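Local coordinates for putative aspartyl-tRNA synthetase (Leishmania major, PDB 6OD8), which probably attaches L-aspartate to its cognate tRNA at the cost of ATP, as a class II aminoacyl-tRNA synthetase, at residues A[107-112]-A[141-146]; A[131-136]-A[171-176]. All blocks are in the same frame, centred on the assembly; numbering follows the deposited sequence. Where two conformers were deposited one is given.

Contact 1 (A[107-112]-A[141-146]); sequences MVLRDG and SIVDVE
L109 meets V143 and V145 in a small, wholly apolar contact inside the OB-fold domain, between two strands of its beta-barrel, 104-111 and 142-151. No hydrogen bond links the segments: strand 88-100 pairs with both strands, and L109 and V143, whose CA atoms are nearest, still stand 8.8 Å apart. The side chains therefore meet in the interior of the OB-fold barrel. The isobutyl fork of L109 spans two alternate residues of the other strand, one methyl to each. CD1 of L109, anti to its CA, lies 3.9 Å from CG2 of V145; CD2 of L109 branches off to lie 4.1 Å from CG2 of V143. The leucine runs at about a right angle to V143 and at a slant to V145. With chi1 near -57°, CG of L109 sits beside the backbone N and opposite the carbonyl carbon. M107 also points inward and packs on I171 of strand 170-173, among others. Away from this core, R110 forms salt bridges with E140 and with D286 of the second subunit. Buried methyl groups at van der Waals distance imply cohesion by water exclusion and dispersion; no directional bond acts between these segments, whose strands are held by backbone pairing with strand 88-100.

Contact 2 (A[131-136]-A[171-176]); sequences IDFMGQ and IHTVTE
F133 and M134, adjacent on helix 128-136, both lie against I171 where the helix packs on strand 170-173 of the OB fold. The short helical and strand axes approach to 9.9 Å and cross at 40°. F133 comes first: its CB points toward the strand, and with CG anti to the backbone N (chi1 176°) the ring is brought up to I171 and T173. CE2 of F133 lies 3.7 Å from the carbonyl O of I171, while CD2 of F133 is 4.2 Å from CG2 of I171. Farther along the ring, CZ of F133 meets CG2 of T173 at 4.3 Å. Both the oxygen and the threonine methyl approach the ring obliquely; F57 supplies a second aromatic neighbour, with ring planes about 40° apart. M134 follows and makes its contact through the middle of its chain, CG lying 3.7 Å from CG2 of I171. The same methionine CG also comes within 4.2 Å of CD1 of I171, so both branches of the isoleucine are used. The thioether turns at chi3, and M134 goes on to touch A105 of strand 104-111 and A120 of strand 114-121. At the end of the segment, Q136 folds back on the helix: its NE2 donates to O of F133 at 3.0 Å, coming in level with the carbonyl group at one of its lone pairs. That oxygen also accepts from the backbone N of Q136, so two donors grip it. Across the interface itself there is no hydrogen bond; van der Waals packing mainly holds it, CG2 of I171 meeting both the F133 ring and the M134 CG methylene, with the ring-to-carbonyl contact added.

Overall arrangement
Contacts 1 and 2 lie in the same OB-fold domain, their centres about 10 Å apart. Their segments alternate along the chain, 107-112, 131-136, 141-146, then 171-176. Helix 128-136 is followed by strand 142-151, which pairs antiparallel with strand 170-173. Probable backbone hydrogen bonds join the contacts directly, I142 O to V174 N and D144 N to H172 O, while the M107 and M134 side chains pack against each other. Together they form one continuous apolar interior under the helix. Other residues of both pairs of segments, among them D111 and T175, meet the second subunit. In this family the OB-fold domain typically recognises the tRNA anticodon, probably so here too.

Contact 1 (A[107-112]-A[141-146])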
loop_
_atom_site.group_PDB
_atom_site.type_symbol
_atom_site.label_atom_id
_atom_site.label_comp_id
_atom_site.label_asym_id
_atom_site.label_seq_id
_atom_site.Cartn_x
_atom_site.Cartn_y
_atom_site.Cartn_z
ATOM N N MET A 107 -29.478 -18.493 22.311
ATOM C CA MET A 107 -28.444 -18.377 21.300
ATOM C C MET A 107 -27.430 -17.334 21.741
ATOM O O MET A 107 -27.724 -16.434 22.533
ATOM C CB MET A 107 -29.020 -17.967 19.932
ATOM C CG MET A 107 -30.275 -18.715 19.510
ATOM S SD MET A 107 -30.951 -18.089 17.954
ATOM C CE MET A 107 -29.664 -18.580 16.820
ATOM N N VAL A 108 -26.229 -17.461 21.204
ATOM C CA VAL A 108 -25.238 -16.397 21.240
ATOM C C VAL A 108 -25.026 -15.967 19.803
ATOM O O VAL A 108 -24.649 -16.794 18.960
ATOM C CB VAL A 108 -23.908 -16.837 21.875
ATOM C CG1 VAL A 108 -22.898 -15.707 21.732
ATOM C CG2 VAL A 108 -24.101 -17.222 23.341
ATOM N N LEU A 109 -25.293 -14.689 19.522
ATOM C CA LEU A 109 -25.080 -14.103 18.204
ATOM C C LEU A 109 -23.810 -13.260 18.225
ATOM O O LEU A 109 -23.513 -12.585 19.219
ATOM C CB LEU A 109 -26.278 -13.248 17.769
ATOM C CG LEU A 109 -27.610 -14.013 17.756
ATOM C CD1 LEU A 109 -28.782 -13.129 17.290
ATOM C CD2 LEU A 109 -27.519 -15.287 16.928
ATOM N N ARG A 110 -23.076 -13.299 17.114
ATOM C CA ARG A 110 -21.705 -12.804 17.038
ATOM C C ARG A 110 -21.494 -12.017 15.749
ATOM O O ARG A 110 -22.044 -12.365 14.702
ATOM C CB ARG A 110 -20.731 -13.987 17.080
ATOM C CG ARG A 110 -19.280 -13.649 17.060
ATOM C CD ARG A 110 -18.422 -14.890 16.832
ATOM N NE ARG A 110 -18.194 -15.168 15.411
ATOM C CZ ARG A 110 -18.580 -16.274 14.778
ATOM N NH1 ARG A 110 -19.238 -17.245 15.420
ATOM N NH2 ARG A 110 -18.315 -16.405 13.487
ATOM N N ASP A 111 -20.678 -10.967 15.823
ATOM C CA ASP A 111 -20.112 -10.348 14.623
ATOM C C ASP A 111 -18.689 -9.938 14.987
ATOM O O ASP A 111 -18.478 -8.927 15.669
ATOM C CB ASP A 111 -20.948 -9.169 14.143
ATOM C CG ASP A 111 -20.489 -8.654 12.787
ATOM O OD1 ASP A 111 -19.474 -9.157 12.256
ATOM O OD2 ASP A 111 -21.141 -7.738 12.258
ATOM N N GLY A 112 -17.723 -10.744 14.561
ATOM C CA GLY A 112 -16.339 -10.501 14.957
ATOM C C GLY A 112 -16.208 -10.554 16.466
ATOM O O GLY A 112 -16.657 -11.504 17.115
ATOM N N SER A 141 -24.325 -20.259 10.747
ATOM C CA SER A 141 -25.320 -19.652 9.876
ATOM C C SER A 141 -25.388 -18.161 10.177
ATOM O O SER A 141 -25.083 -17.719 11.285
ATOM C CB SER A 141 -26.702 -20.280 10.083
ATOM O OG SER A 141 -26.697 -21.670 9.831
ATOM N N ILE A 142 -25.779 -17.376 9.179
ATOM C CA ILE A 142 -26.016 -15.956 9.375
ATOM C C ILE A 142 -27.523 -15.734 9.393
ATOM O O ILE A 142 -28.246 -16.231 8.524
ATOM C CB ILE A 142 -25.324 -15.122 8.288
ATOM C CG1 ILE A 142 -23.804 -15.244 8.452
ATOM C CG2 ILE A 142 -25.765 -13.675 8.388
ATOM C CD1 ILE A 142 -23.023 -14.672 7.296
ATOM N N VAL A 143 -28.001 -15.018 10.414
ATOM C CA VAL A 143 -29.435 -14.834 10.619
ATOM C C VAL A 143 -29.767 -13.350 10.644
ATOM O O VAL A 143 -28.942 -12.524 11.035
ATOM C CB VAL A 143 -29.922 -15.505 11.925
ATOM C CG1 VAL A 143 -29.885 -17.022 11.818
ATOM C CG2 VAL A 143 -29.119 -15.009 13.130
ATOM N N ASP A 144 -30.984 -13.013 10.201
ATOM C CA ASP A 144 -31.595 -11.716 10.451
ATOM C C ASP A 144 -32.562 -11.912 11.603
ATOM O O ASP A 144 -33.490 -12.716 11.495
ATOM C CB ASP A 144 -32.361 -11.200 9.229
ATOM C CG ASP A 144 -31.482 -10.479 8.235
ATOM O OD1 ASP A 144 -30.387 -10.018 8.614
ATOM O OD2 ASP A 144 -31.901 -10.363 7.066
ATOM N N VAL A 145 -32.354 -11.200 12.701
ATOM C CA VAL A 145 -33.197 -11.320 13.885
ATOM C C VAL A 145 -33.857 -9.973 14.142
ATOM O O VAL A 145 -33.191 -8.932 14.073
ATOM C CB VAL A 145 -32.380 -11.782 15.106
ATOM C CG1 VAL A 145 -33.208 -11.716 16.374
ATOM C CG2 VAL A 145 -31.861 -13.194 14.883
ATOM N N GLU A 146 -35.165 -9.990 14.393
ATOM C CA GLU A 146 -35.880 -8.862 14.968
ATOM C C GLU A 146 -36.015 -9.134 16.461
ATOM O O GLU A 146 -36.587 -10.155 16.848
ATOM C CB GLU A 146 -37.252 -8.703 14.309
ATOM C CG GLU A 146 -38.165 -7.719 14.988
ATOM C CD GLU A 146 -39.437 -7.447 14.191
ATOM O OE1 GLU A 146 -40.518 -7.927 14.599
ATOM O OE2 GLU A 146 -39.345 -6.754 13.153
#

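Contact 2 (A[131-136]-A[171-176])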
loop_
_atom_site.group_PDB
_atom_site.type_symbol
_atom_site.label_atom_id
_atom_site.label_comp_id
_atom_site.label_asym_id
_atom_site.label_seq_id
_atom_site.Cartn_x
_atom_site.Cartn_y
_atom_site.Cartn_z
ATOM N N ILE A 131 -39.253 -21.650 18.515
ATOM C CA ILE A 131 -38.252 -22.128 19.465
ATOM C C ILE A 131 -37.571 -23.381 18.927
ATOM O O ILE A 131 -36.343 -23.534 19.033
ATOM C CB ILE A 131 -38.889 -22.372 20.850
ATOM C CG1 ILE A 131 -38.845 -21.105 21.712
ATOM C CG2 ILE A 131 -38.166 -23.482 21.587
ATOM C CD1 ILE A 131 -39.677 -19.965 21.205
ATOM N N ASP A 132 -38.357 -24.289 18.328
ATOM C CA ASP A 132 -37.779 -25.460 17.667
ATOM C C ASP A 132 -36.868 -25.055 16.521
ATOM O O ASP A 132 -35.788 -25.633 16.341
ATOM C CB ASP A 132 -38.877 -26.373 17.128
ATOM C CG ASP A 132 -39.788 -26.908 18.217
ATOM O OD1 ASP A 132 -39.293 -27.174 19.334
ATOM O OD2 ASP A 132 -41.001 -27.062 17.946
ATOM N N PHE A 133 -37.304 -24.086 15.709
ATOM C CA PHE A 133 -36.483 -23.630 14.595
ATOM C C PHE A 133 -35.150 -23.091 15.088
ATOM O O PHE A 133 -34.090 -23.444 14.557
ATOM C CB PHE A 133 -37.228 -22.563 13.792
ATOM C CG PHE A 133 -36.418 -21.979 12.677
ATOM C CD1 PHE A 133 -36.173 -22.702 11.521
ATOM C CD2 PHE A 133 -35.894 -20.696 12.785
ATOM C CE1 PHE A 133 -35.407 -22.154 10.478
ATOM C CE2 PHE A 133 -35.140 -20.143 11.754
ATOM C CZ PHE A 133 -34.895 -20.874 10.599
ATOM N N MET A 134 -35.187 -22.217 16.099
ATOM C CA MET A 134 -33.955 -21.635 16.620
ATOM C C MET A 134 -33.010 -22.712 17.132
ATOM O O MET A 134 -31.796 -22.654 16.890
ATOM C CB MET A 134 -34.274 -20.643 17.730
ATOM C CG MET A 134 -34.944 -19.397 17.241
ATOM S SD MET A 134 -35.592 -18.448 18.623
ATOM C CE MET A 134 -34.056 -17.836 19.336
ATOM N N GLY A 135 -33.545 -23.711 17.834
ATOM C CA GLY A 135 -32.700 -24.754 18.386
ATOM C C GLY A 135 -31.946 -25.559 17.346
ATOM O O GLY A 135 -30.894 -26.123 17.660
ATOM N N GLN A 136 -32.447 -25.622 16.110
ATOM C CA GLN A 136 -31.835 -26.469 15.092
ATOM C C GLN A 136 -31.038 -25.707 14.032
ATOM O O GLN A 136 -30.523 -26.342 13.103
ATOM C CB GLN A 136 -32.910 -27.348 14.422
ATOM C CG GLN A 136 -33.988 -26.593 13.639
ATOM C CD GLN A 136 -33.507 -26.159 12.263
ATOM O OE1 GLN A 136 -33.118 -26.995 11.439
ATOM N NE2 GLN A 136 -33.498 -24.846 12.019
ATOM N N ILE A 171 -36.929 -14.467 13.401
ATOM C CA ILE A 171 -35.584 -14.895 13.037
ATOM C C ILE A 171 -35.623 -15.661 11.718
ATOM O O ILE A 171 -36.341 -16.657 11.586
ATOM C CB ILE A 171 -34.938 -15.738 14.160
ATOM C CG1 ILE A 171 -33.568 -16.242 13.700
ATOM C CG2 ILE A 171 -35.836 -16.925 14.600
ATOM C CD1 ILE A 171 -32.686 -16.816 14.841
ATOM N N HIS A 172 -34.857 -15.210 10.734
ATOM C CA HIS A 172 -34.717 -15.940 9.478
ATOM C C HIS A 172 -33.244 -16.121 9.151
ATOM O O HIS A 172 -32.425 -15.237 9.432
ATOM C CB HIS A 172 -35.401 -15.232 8.301
ATOM C CG HIS A 172 -36.875 -15.032 8.475
ATOM N ND1 HIS A 172 -37.400 -14.050 9.287
ATOM C CD2 HIS A 172 -37.934 -15.680 7.931
ATOM C CE1 HIS A 172 -38.721 -14.100 9.237
ATOM N NE2 HIS A 172 -39.070 -15.073 8.413
ATOM N N THR A 173 -32.901 -17.269 8.561
ATOM C CA THR A 173 -31.542 -17.463 8.084
ATOM C C THR A 173 -31.331 -16.675 6.799
ATOM O O THR A 173 -32.170 -16.686 5.896
ATOM C CB THR A 173 -31.205 -18.940 7.853
ATOM O OG1 THR A 173 -32.227 -19.560 7.078
ATOM C CG2 THR A 173 -31.005 -19.701 9.208
ATOM N N VAL A 174 -30.207 -15.983 6.744
ATOM C CA VAL A 174 -29.747 -15.326 5.527
ATOM C C VAL A 174 -28.977 -16.315 4.658
ATOM O O VAL A 174 -29.305 -16.516 3.487
ATOM C CB VAL A 174 -28.896 -14.097 5.902
ATOM C CG1 VAL A 174 -28.261 -13.449 4.668
ATOM C CG2 VAL A 174 -29.748 -13.080 6.672
ATOM N N THR A 175 -27.943 -16.959 5.224
ATOM C CA THR A 175 -27.336 -18.139 4.629
ATOM C C THR A 175 -27.147 -19.199 5.707
ATOM O O THR A 175 -26.913 -18.879 6.874
ATOM C CB THR A 175 -25.977 -17.839 3.986
ATOM O OG1 THR A 175 -25.116 -17.234 4.958
ATOM C CG2 THR A 175 -26.134 -16.895 2.807
ATOM N N GLU A 176 -27.251 -20.459 5.309
ATOM C CA GLU A 176 -27.093 -21.576 6.231
ATOM C C GLU A 176 -25.704 -22.172 6.095
ATOM O O GLU A 176 -25.210 -22.377 4.981
ATOM C CB GLU A 176 -28.147 -22.646 5.975
ATOM C CG GLU A 176 -29.545 -22.113 5.997
ATOM C CD GLU A 176 -30.552 -23.216 5.777
ATOM O OE1 GLU A 176 -31.750 -22.998 6.042
ATOM O OE2 GLU A 176 -30.128 -24.309 5.349
#